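Local atomic coordinates of inorganic pyrophosphatase (PDB entry 6LL8), a protein that probably hydrolyses diphosphate to two phosphates as a manganese-dependent family II enzyme, here holding magnesium ions and the substrate analogue imidodiphosphate. Residues A[271-274]-A[275-279]; A[225-228]-A[229-232]; A[149-153]-A[154-158]; A[192-195]-A[196-199]. All coordinates share one frame; numbering follows the deposited sequence.

Overall arrangement
Contacts 1, 2 and 4 belong to the DHHA2 domain, whereas contact 3 lies in the loop between helices 134-147 and 158-171. Contact 3 comes nearest to the active site: its Thr155 side chain is about 6 Å from the bound imidodiphosphate and from the side chains of the metal ligands His95 and Asp147. Contacts 2 and 4 are neighbours, centres about 10 Å apart, and each is the start of a helix; Ile229 of contact 2 packs on Thr193 and Leu198 of contact 4. Contact 1, a short helix ended by a glycine, stands apart, about 24 Å from contact 2 and 25 Å from contact 3, centre to centre. Its Tyr277 side chain is about 11 Å from the imidodiphosphate.

Contact 1 (A[271-274]-A[275-279]); sequences DLTE and RAYGK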
loop_
_atom_site.group_PDB
_atom_site.type_symbol
_atom_site.label_atom_id
_atom_site.label_comp_id
_atom_site.label_asym_id
_atom_site.label_seq_id
_atom_site.Cartn_x
_atom_site.Cartn_y
_atom_site.Cartn_z
ATOM N N ASP A 271 26.936 -2.151 -2.181
ATOM C CA ASP A 271 26.676 -3.534 -1.700
ATOM C C ASP A 271 25.318 -3.622 -0.988
ATOM O O ASP A 271 25.114 -4.508 -0.147
ATOM C CB ASP A 271 27.808 -4.003 -0.796
ATOM C CG ASP A 271 27.983 -3.146 0.442
ATOM O OD1 ASP A 271 27.301 -2.102 0.556
ATOM O OD2 ASP A 271 28.835 -3.524 1.278
ATOM N N LEU A 272 24.384 -2.740 -1.335
ATOM C CA LEU A 272 23.106 -2.633 -0.583
ATOM C C LEU A 272 22.436 -3.997 -0.461
ATOM O O LEU A 272 22.067 -4.371 0.670
ATOM C CB LEU A 272 22.179 -1.670 -1.323
ATOM C CG LEU A 272 20.901 -1.343 -0.555
ATOM C CD1 LEU A 272 21.179 -0.441 0.620
ATOM C CD2 LEU A 272 19.860 -0.708 -1.459
ATOM N N THR A 273 22.170 -4.700 -1.558
ATOM C CA THR A 273 21.365 -5.944 -1.476
ATOM C C THR A 273 22.204 -7.108 -0.955
ATOM O O THR A 273 21.646 -7.992 -0.297
ATOM C CB THR A 273 20.643 -6.276 -2.783
ATOM O OG1 THR A 273 21.581 -6.530 -3.817
ATOM C CG2 THR A 273 19.723 -5.164 -3.234
ATOM N N GLU A 274 23.507 -7.094 -1.194
ATOM C CA GLU A 274 24.403 -8.079 -0.549
ATOM C C GLU A 274 24.244 -7.970 0.972
ATOM O O GLU A 274 24.036 -8.995 1.627
ATOM C CB GLU A 274 25.843 -7.837 -1.019
ATOM C CG GLU A 274 26.865 -8.816 -0.458
ATOM C CD GLU A 274 28.155 -8.934 -1.262
ATOM O OE1 GLU A 274 28.575 -7.939 -1.894
ATOM O OE2 GLU A 274 28.736 -10.028 -1.259
ATOM N N ARG A 275 24.327 -6.755 1.503
ATOM C CA ARG A 275 24.280 -6.526 2.970
ATOM C C ARG A 275 22.870 -6.821 3.496
ATOM O O ARG A 275 22.744 -7.476 4.563
ATOM C CB ARG A 275 24.724 -5.106 3.332
ATOM C CG ARG A 275 26.225 -4.868 3.200
ATOM C CD ARG A 275 26.618 -3.522 3.784
ATOM N NE ARG A 275 25.997 -2.470 2.995
ATOM C CZ ARG A 275 25.015 -1.648 3.389
ATOM N NH1 ARG A 275 24.503 -1.698 4.607
ATOM N NH2 ARG A 275 24.544 -0.758 2.548
ATOM N N ALA A 276 21.835 -6.338 2.826
ATOM C CA ALA A 276 20.467 -6.472 3.362
ATOM C C ALA A 276 19.956 -7.907 3.244
ATOM O O ALA A 276 19.304 -8.356 4.187
ATOM C CB ALA A 276 19.537 -5.504 2.680
ATOM N N TYR A 277 20.181 -8.589 2.121
ATOM C CA TYR A 277 19.495 -9.852 1.759
ATOM C C TYR A 277 20.473 -11.005 1.560
ATOM O O TYR A 277 20.008 -12.130 1.322
ATOM C CB TYR A 277 18.648 -9.669 0.493
ATOM C CG TYR A 277 17.723 -8.476 0.562
ATOM C CD1 TYR A 277 16.763 -8.373 1.547
ATOM C CD2 TYR A 277 17.820 -7.449 -0.357
ATOM C CE1 TYR A 277 15.910 -7.284 1.606
ATOM C CE2 TYR A 277 16.985 -6.350 -0.305
ATOM C CZ TYR A 277 16.029 -6.260 0.685
ATOM O OH TYR A 277 15.234 -5.151 0.710
ATOM N N GLY A 278 21.777 -10.717 1.516
ATOM C CA GLY A 278 22.756 -11.745 1.147
ATOM C C GLY A 278 22.659 -12.105 -0.315
ATOM O O GLY A 278 23.157 -13.179 -0.710
ATOM N N LYS A 279 22.142 -11.193 -1.139
ATOM C CA LYS A 279 21.964 -11.427 -2.585
ATOM C C LYS A 279 22.449 -10.224 -3.361
ATOM O O LYS A 279 21.747 -9.224 -3.455
ATOM C CB LYS A 279 20.506 -11.743 -2.840
ATOM C CG LYS A 279 20.089 -13.023 -2.159
ATOM C CD LYS A 279 18.786 -13.566 -2.602
ATOM C CE LYS A 279 18.438 -14.834 -1.878
ATOM N NZ LYS A 279 17.248 -15.498 -2.441
#
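Thr273 and Lys279 meet where the short helix 272-277 ends. Thr273 CB sits 3.9 Å from Tyr277 CD2, and the two side chains run at a slant to each other. One branch, CG2, stays alongside the same flank of the tyrosine ring, 4.1 Å from CD2 of Tyr277, and lies anti to the carbonyl carbon. The other branch, OG1, is placed between the backbone N and the carbonyl carbon (chi1 63°), from where it gives its proton to Lys279 O at 2.7 Å, in the plane of that carbonyl. The Thr273 carbonyl works too: it takes Tyr277 N at 2.9 Å and, weakly, Lys279 N. Gly278, with positive phi, turns the chain out of the helix and brings Lys279 back over Thr273. At the other end, Asp271 OD1 makes a salt bridge to Arg275 NE at 2.8 Å, with NE meeting OD1 from above the carboxylate plane; Arg275 has two modelled conformers, and the bond is described for one of them. Met263 and Val286 pack on Thr273 from neighbouring strands. A hydroxyl buried among apolar side chains is thus satisfied by the chain just past the helix end, tying the exit to the helix's own first turn.

Contact 2 (A[225-228]-A[229-232]); sequences VFDD and IKAD
Phe226 and Ile229 make the apolar part of this turn. Ile229 CG2 approaches the phenylalanine at the ring edge, 4.1 Å from Phe226 CD1, while Val225 CG2 covers one ring face, over its centre. The phenylalanine side chain continues inward to Leu218, Val220 and Leu253 of the sheet. Ile229 has two modelled conformers, and the edge contact is described for one of them.

Among the direct polar contacts, Ile229 N gives a weak hydrogen bond to Phe226 O, 3.3 Å long and bent to 131°. Close by, Lys230 CB rests 3.3 Å from Phe226 O.

The charged pair is indirect. Asp227 OD1 and Lys230 NZ stay 4.4 Å apart, beyond a salt bridge, and water 2 spans the gap, donating to Asp227 OD1 at 2.6 Å and accepting from the ammonium group. The lysine chain bends at chi3 (-65°), bringing CE back toward Phe226 and NZ to the water. NZ has a salt bridge to Glu262 as well, so the nitrogen is shared between two acidic side chains, one reached through water.

Three more waters serve the backbone. Water 3 takes Ala231 N and donates to Asp227 O at 2.9 Å; water 4 does the same for Asp232 N and Asp228 O; water 1 links Val225 O to Ile229 N, the latter bond weak. Each bridges a C=O and an N-H four residues apart, as in water-inserted helical turns, here where a 3-10 segment leads into helix 230-243.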
loop_
_atom_site.group_PDB
_atom_site.type_symbol
_atom_site.label_atom_id
_atom_site.label_comp_id
_atom_site.label_asym_id
_atom_site.label_seq_id
_atom_site.Cartn_x
_atom_site.Cartn_y
_atom_site.Cartn_z
ATOM N N VAL A 225 6.201 -8.936 -19.279
ATOM C CA VAL A 225 5.596 -7.656 -19.753
ATOM C C VAL A 225 6.620 -6.531 -19.604
ATOM O O VAL A 225 6.444 -5.504 -20.261
ATOM C CB VAL A 225 4.254 -7.304 -19.072
ATOM C CG1 VAL A 225 3.167 -8.318 -19.417
ATOM C CG2 VAL A 225 4.436 -7.062 -17.575
ATOM N N PHE A 226 7.634 -6.690 -18.775
ATOM C CA PHE A 226 8.631 -5.618 -18.563
ATOM C C PHE A 226 9.865 -5.768 -19.446
ATOM O O PHE A 226 10.739 -4.910 -19.379
ATOM C CB PHE A 226 9.043 -5.568 -17.093
ATOM C CG PHE A 226 7.911 -5.167 -16.197
ATOM C CD1 PHE A 226 7.220 -3.978 -16.393
ATOM C CD2 PHE A 226 7.467 -6.042 -15.227
ATOM C CE1 PHE A 226 6.134 -3.628 -15.604
ATOM C CE2 PHE A 226 6.416 -5.667 -14.403
ATOM C CZ PHE A 226 5.726 -4.491 -14.628
ATOM N N ASP A 227 9.948 -6.794 -20.273
ATOM C CA ASP A 227 11.210 -7.049 -20.992
ATOM C C ASP A 227 11.605 -5.835 -21.844
ATOM O O ASP A 227 12.785 -5.396 -21.759
ATOM C CB ASP A 227 11.099 -8.303 -21.845
ATOM C CG ASP A 227 11.088 -9.610 -21.061
ATOM O OD1 ASP A 227 11.431 -9.600 -19.881
ATOM O OD2 ASP A 227 10.812 -10.642 -21.695
ATOM N N ASP A 228 10.677 -5.256 -22.588
ATOM C CA ASP A 228 11.041 -4.204 -23.569
ATOM C C ASP A 228 11.328 -2.872 -22.866
ATOM O O ASP A 228 12.135 -2.089 -23.384
ATOM C CB ASP A 228 9.967 -4.015 -24.638
ATOM C CG ASP A 228 9.817 -5.201 -25.577
ATOM O OD1 ASP A 228 10.726 -6.067 -25.618
ATOM O OD2 ASP A 228 8.785 -5.259 -26.272
ATOM N N ILE A 229 10.706 -2.623 -21.713
ATOM C CA ILE A 229 10.742 -1.293 -21.019
ATOM C C ILE A 229 11.736 -1.328 -19.862
ATOM O O ILE A 229 11.939 -0.279 -19.238
ATOM C CB ILE A 229 9.353 -0.798 -20.530
ATOM C CG1 ILE A 229 9.345 0.711 -20.225
ATOM C CG2 ILE A 229 8.846 -1.579 -19.328
ATOM C CD1 ILE A 229 7.947 1.306 -19.985
ATOM N N LYS A 230 12.361 -2.463 -19.589
ATOM C CA LYS A 230 13.227 -2.590 -18.388
ATOM C C LYS A 230 14.334 -1.534 -18.393
ATOM O O LYS A 230 14.568 -0.889 -17.348
ATOM C CB LYS A 230 13.759 -4.013 -18.240
ATOM C CG LYS A 230 14.287 -4.310 -16.852
ATOM C CD LYS A 230 14.605 -5.764 -16.670
ATOM C CE LYS A 230 13.352 -6.615 -16.742
ATOM N NZ LYS A 230 13.651 -8.025 -16.445
ATOM N N ALA A 231 15.055 -1.370 -19.491
ATOM C CA ALA A 231 16.143 -0.372 -19.544
ATOM C C ALA A 231 15.582 1.032 -19.284
ATOM O O ALA A 231 16.272 1.844 -18.628
ATOM C CB ALA A 231 16.871 -0.475 -20.854
ATOM N N ASP A 232 14.399 1.339 -19.793
ATOM C CA ASP A 232 13.726 2.649 -19.558
ATOM C C ASP A 232 13.398 2.800 -18.070
ATOM O O ASP A 232 13.565 3.884 -17.526
ATOM C CB ASP A 232 12.478 2.802 -20.436
ATOM C CG ASP A 232 12.750 2.933 -21.941
ATOM O OD1 ASP A 232 13.887 3.205 -22.267
ATOM O OD2 ASP A 232 11.797 2.756 -22.702
HETATM O O HOH W 1 7.995 -3.650 -21.694
HETATM O O HOH W 2 11.072 -8.676 -17.433
HETATM O O HOH W 3 14.853 -3.378 -21.776
HETATM O O HOH W 4 13.660 -0.094 -22.230
#

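Contact 3 (A[149-153]-A[154-158]); sequences VIFKS and PTCTT
Ser153 and Cys156 close a type I beta turn, one of two tight turns in the loop that joins helix 134-147 to helix 158-171. Cys156 N donates to Ser153 O at 3.0 Å with a nearly straight N-H (164°), though the donor stands above the carbonyl plane. Between side chains of the same turn, the hydroxyls of Ser153 and Thr155 are hydrogen-bonded to each other, OG to OG1, at 3.1 Å; either may be the donor. Ser153 OG lies anti to its own nitrogen (chi1 -178°), which swings it beside its carbonyl carbon and across the turn to the threonine.

On the other flank, Cys156 SG makes a sulfur-aromatic contact with Phe151, 4.8 Å from the ring centroid and 57° off its normal. The nearest ring atom is Phe151 CD1, at 3.8 Å, and SG also touches Phe151 CA, so the thiol leans on the start of the side chain as much as on the ring. Ile161 of helix 158-171 packs against both residues, and Val164 and Phe176 pack on the Phe151 side chain.

Farther out, Thr157 is the N-cap residue of the following helix, and its OG1 bonds to Asp160. Thr155 touches Ser293 and Lys295, the latter a residue of the imidodiphosphate pocket, which puts this turn beside the active site. Val149, which leaves helix 134-147 in a Schellman motif, also opens the type I' turn to Lys152. Phe151 is the third residue of that turn, whose closing bond runs from Lys152 N to Val149 O at 2.9 Å.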
loop_
_atom_site.group_PDB
_atom_site.type_symbol
_atom_site.label_atom_id
_atom_site.label_comp_id
_atom_site.label_asym_id
_atom_site.label_seq_id
_atom_site.Cartn_x
_atom_site.Cartn_y
_atom_site.Cartn_z
ATOM N N VAL A 149 -2.385 -10.551 -2.017
ATOM C CA VAL A 149 -2.040 -11.222 -3.294
ATOM C C VAL A 149 -2.836 -12.530 -3.387
ATOM O O VAL A 149 -2.286 -13.627 -3.607
ATOM C CB VAL A 149 -0.527 -11.377 -3.527
ATOM C CG1 VAL A 149 -0.258 -11.800 -4.971
ATOM C CG2 VAL A 149 0.207 -10.091 -3.196
ATOM N N ILE A 150 -4.140 -12.429 -3.225
ATOM C CA ILE A 150 -5.027 -13.611 -3.322
ATOM C C ILE A 150 -4.534 -14.679 -2.351
ATOM O O ILE A 150 -4.517 -15.886 -2.667
ATOM C CB ILE A 150 -5.180 -14.143 -4.757
ATOM C CG1 ILE A 150 -5.050 -13.078 -5.851
ATOM C CG2 ILE A 150 -6.509 -14.881 -4.859
ATOM C CD1 ILE A 150 -5.065 -13.621 -7.285
ATOM N N PHE A 151 -4.165 -14.249 -1.158
ATOM C CA PHE A 151 -3.719 -15.101 -0.028
ATOM C C PHE A 151 -2.309 -15.654 -0.240
ATOM O O PHE A 151 -1.847 -16.422 0.620
ATOM C CB PHE A 151 -4.698 -16.224 0.307
ATOM C CG PHE A 151 -6.138 -15.839 0.437
ATOM C CD1 PHE A 151 -6.544 -14.609 0.933
ATOM C CD2 PHE A 151 -7.107 -16.790 0.202
ATOM C CE1 PHE A 151 -7.882 -14.336 1.111
ATOM C CE2 PHE A 151 -8.445 -16.510 0.395
ATOM C CZ PHE A 151 -8.836 -15.275 0.845
ATOM N N LYS A 152 -1.621 -15.296 -1.309
ATOM C CA LYS A 152 -0.270 -15.836 -1.566
ATOM C C LYS A 152 0.806 -15.117 -0.759
ATOM O O LYS A 152 1.868 -15.672 -0.508
ATOM C CB LYS A 152 0.085 -15.681 -3.047
ATOM C CG LYS A 152 -0.798 -16.440 -4.026
ATOM C CD LYS A 152 -0.539 -16.048 -5.485
ATOM C CE LYS A 152 -1.387 -16.808 -6.499
ATOM N NZ LYS A 152 -0.591 -17.049 -7.699
ATOM N N SER A 153 0.586 -13.866 -0.427
ATOM C CA SER A 153 1.619 -13.075 0.256
ATOM C C SER A 153 1.881 -13.661 1.632
ATOM O O SER A 153 0.930 -14.017 2.335
ATOM C CB SER A 153 1.207 -11.643 0.372
ATOM O OG SER A 153 2.234 -10.891 1.000
ATOM N N PRO A 154 3.124 -13.633 2.123
ATOM C CA PRO A 154 3.403 -14.089 3.480
ATOM C C PRO A 154 2.848 -13.178 4.566
ATOM O O PRO A 154 2.854 -13.581 5.713
ATOM C CB PRO A 154 4.924 -14.171 3.536
ATOM C CG PRO A 154 5.381 -13.186 2.547
ATOM C CD PRO A 154 4.357 -13.263 1.422
ATOM N N THR A 155 2.312 -12.016 4.201
ATOM C CA THR A 155 1.591 -11.192 5.167
ATOM C C THR A 155 0.213 -11.751 5.473
ATOM O O THR A 155 -0.409 -11.337 6.443
ATOM C CB THR A 155 1.460 -9.752 4.702
ATOM O OG1 THR A 155 0.694 -9.769 3.505
ATOM C CG2 THR A 155 2.802 -9.105 4.509
ATOM N N CYS A 156 -0.290 -12.645 4.651
ATOM C CA CYS A 156 -1.664 -13.154 4.833
ATOM C C CYS A 156 -1.733 -13.982 6.113
ATOM O O CYS A 156 -0.836 -14.779 6.394
ATOM C CB CYS A 156 -2.083 -13.998 3.640
ATOM S SG CYS A 156 -3.838 -14.389 3.609
ATOM N N THR A 157 -2.804 -13.775 6.865
ATOM C CA THR A 157 -3.095 -14.525 8.086
ATOM C C THR A 157 -4.464 -15.166 7.955
ATOM O O THR A 157 -5.270 -14.814 7.116
ATOM C CB THR A 157 -3.055 -13.625 9.324
ATOM O OG1 THR A 157 -4.174 -12.743 9.311
ATOM C CG2 THR A 157 -1.762 -12.842 9.422
ATOM N N THR A 158 -4.761 -16.089 8.861
ATOM C CA THR A 158 -6.106 -16.687 8.961
ATOM C C THR A 158 -7.165 -15.591 9.110
ATOM O O THR A 158 -8.242 -15.700 8.532
ATOM C CB THR A 158 -6.168 -17.648 10.146
ATOM O OG1 THR A 158 -5.128 -18.618 9.964
ATOM C CG2 THR A 158 -7.528 -18.293 10.250
HETATM O O HOH W 5 0.800 -16.380 4.858
#

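Contact 4 (A[192-195]-A[196-199]); sequences GTPA and RDLV
At the N-terminus of the short helix 195-199, the residues leading in, Thr193 and Pro194, pack against the first turn formed by Asp197 and Leu198. Thr193 CG2 is the atom that does the work: it reaches Leu198 CD2 at 3.6 Å and Asp197 CB at 3.8 Å, with the threonine and leucine side chains crossing at a slant. The methyl is directed there because CG2 lies anti to the backbone N, which leaves OG1 beside the nitrogen to bond to Val190 O.

Pro194 holds the N-cap position but has no side-chain group to cap an N-H; its ring lies against the carboxylate of Asp197, with Asp197 OD2 coming within 3.5 Å of Pro194 CD. With Thr193 just before the N-cap and Leu198 four residues after it, the apolar pair has the spacing of a hydrophobic staple. The negative charge of Asp197 in the first turn would probably be favoured by the helix dipole.

The backbone then takes up regular helical bonding. Leu198 N donates to Pro194 O at 3.2 Å, and Val199 N to Ala195 O at 2.9 Å with an almost straight N-H (169°). Val199 CG2 also sits close to that carbonyl, 3.3 Å from Ala195 O.

Beyond the turn, Leu198 packs on Val190 and Ile229, and Val199 on Leu240 of helix 230-243. Arg196, its chain bent at chi2 and chi3, crosses to the same helix, where NE forms a salt bridge with Asp236 and NH1 another with Glu243.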
loop_
_atom_site.group_PDB
_atom_site.type_symbol
_atom_site.label_atom_id
_atom_site.label_comp_id
_atom_site.label_asym_id
_atom_site.label_seq_id
_atom_site.Cartn_x
_atom_site.Cartn_y
_atom_site.Cartn_z
ATOM N N GLY A 192 2.017 0.707 -23.125
ATOM C CA GLY A 192 1.970 2.117 -23.518
ATOM C C GLY A 192 2.023 3.072 -22.351
ATOM O O GLY A 192 1.760 4.232 -22.528
ATOM N N THR A 193 2.314 2.593 -21.156
ATOM C CA THR A 193 2.420 3.478 -19.973
ATOM C C THR A 193 3.841 4.015 -19.873
ATOM O O THR A 193 4.792 3.228 -19.892
ATOM C CB THR A 193 2.039 2.718 -18.711
ATOM O OG1 THR A 193 0.748 2.164 -18.928
ATOM C CG2 THR A 193 2.024 3.600 -17.483
ATOM N N PRO A 194 4.027 5.345 -19.716
ATOM C CA PRO A 194 5.370 5.896 -19.565
ATOM C C PRO A 194 6.119 5.282 -18.376
ATOM O O PRO A 194 5.512 5.009 -17.324
ATOM C CB PRO A 194 5.096 7.397 -19.377
ATOM C CG PRO A 194 3.784 7.669 -20.054
ATOM C CD PRO A 194 2.998 6.400 -19.795
ATOM N N ALA A 195 7.420 5.154 -18.487
ATOM C CA ALA A 195 8.262 4.589 -17.424
ATOM C C ALA A 195 7.980 5.297 -16.102
ATOM O O ALA A 195 7.834 4.606 -15.083
ATOM C CB ALA A 195 9.713 4.646 -17.818
ATOM N N ARG A 196 7.949 6.619 -16.061
ATOM C CA ARG A 196 7.811 7.319 -14.768
ATOM C C ARG A 196 6.470 6.964 -14.132
ATOM O O ARG A 196 6.391 6.841 -12.901
ATOM C CB ARG A 196 8.005 8.826 -14.922
ATOM C CG ARG A 196 7.734 9.633 -13.656
ATOM C CD ARG A 196 8.632 9.276 -12.477
ATOM N NE ARG A 196 10.060 9.365 -12.736
ATOM C CZ ARG A 196 10.806 10.431 -12.504
ATOM N NH1 ARG A 196 10.288 11.516 -11.997
ATOM N NH2 ARG A 196 12.098 10.400 -12.755
ATOM N N ASP A 197 5.421 6.830 -14.932
ATOM C CA ASP A 197 4.093 6.503 -14.382
ATOM C C ASP A 197 4.130 5.104 -13.773
ATOM O O ASP A 197 3.475 4.891 -12.744
ATOM C CB ASP A 197 3.006 6.641 -15.443
ATOM C CG ASP A 197 2.714 8.062 -15.913
ATOM O OD1 ASP A 197 3.082 9.005 -15.201
ATOM O OD2 ASP A 197 2.039 8.182 -16.926
ATOM N N LEU A 198 4.895 4.173 -14.349
ATOM C CA LEU A 198 5.022 2.835 -13.744
ATOM C C LEU A 198 5.871 2.903 -12.477
ATOM O O LEU A 198 5.497 2.306 -11.448
ATOM C CB LEU A 198 5.623 1.873 -14.754
ATOM C CG LEU A 198 4.758 1.537 -15.963
ATOM C CD1 LEU A 198 5.538 0.679 -16.929
ATOM C CD2 LEU A 198 3.455 0.859 -15.561
ATOM N N VAL A 199 6.998 3.599 -12.508
ATOM C CA VAL A 199 7.859 3.705 -11.313
ATOM C C VAL A 199 7.017 4.268 -10.149
ATOM O O VAL A 199 7.173 3.802 -9.028
ATOM C CB VAL A 199 9.104 4.559 -11.610
ATOM C CG1 VAL A 199 9.872 4.900 -10.368
ATOM C CG2 VAL A 199 9.987 3.888 -12.640
#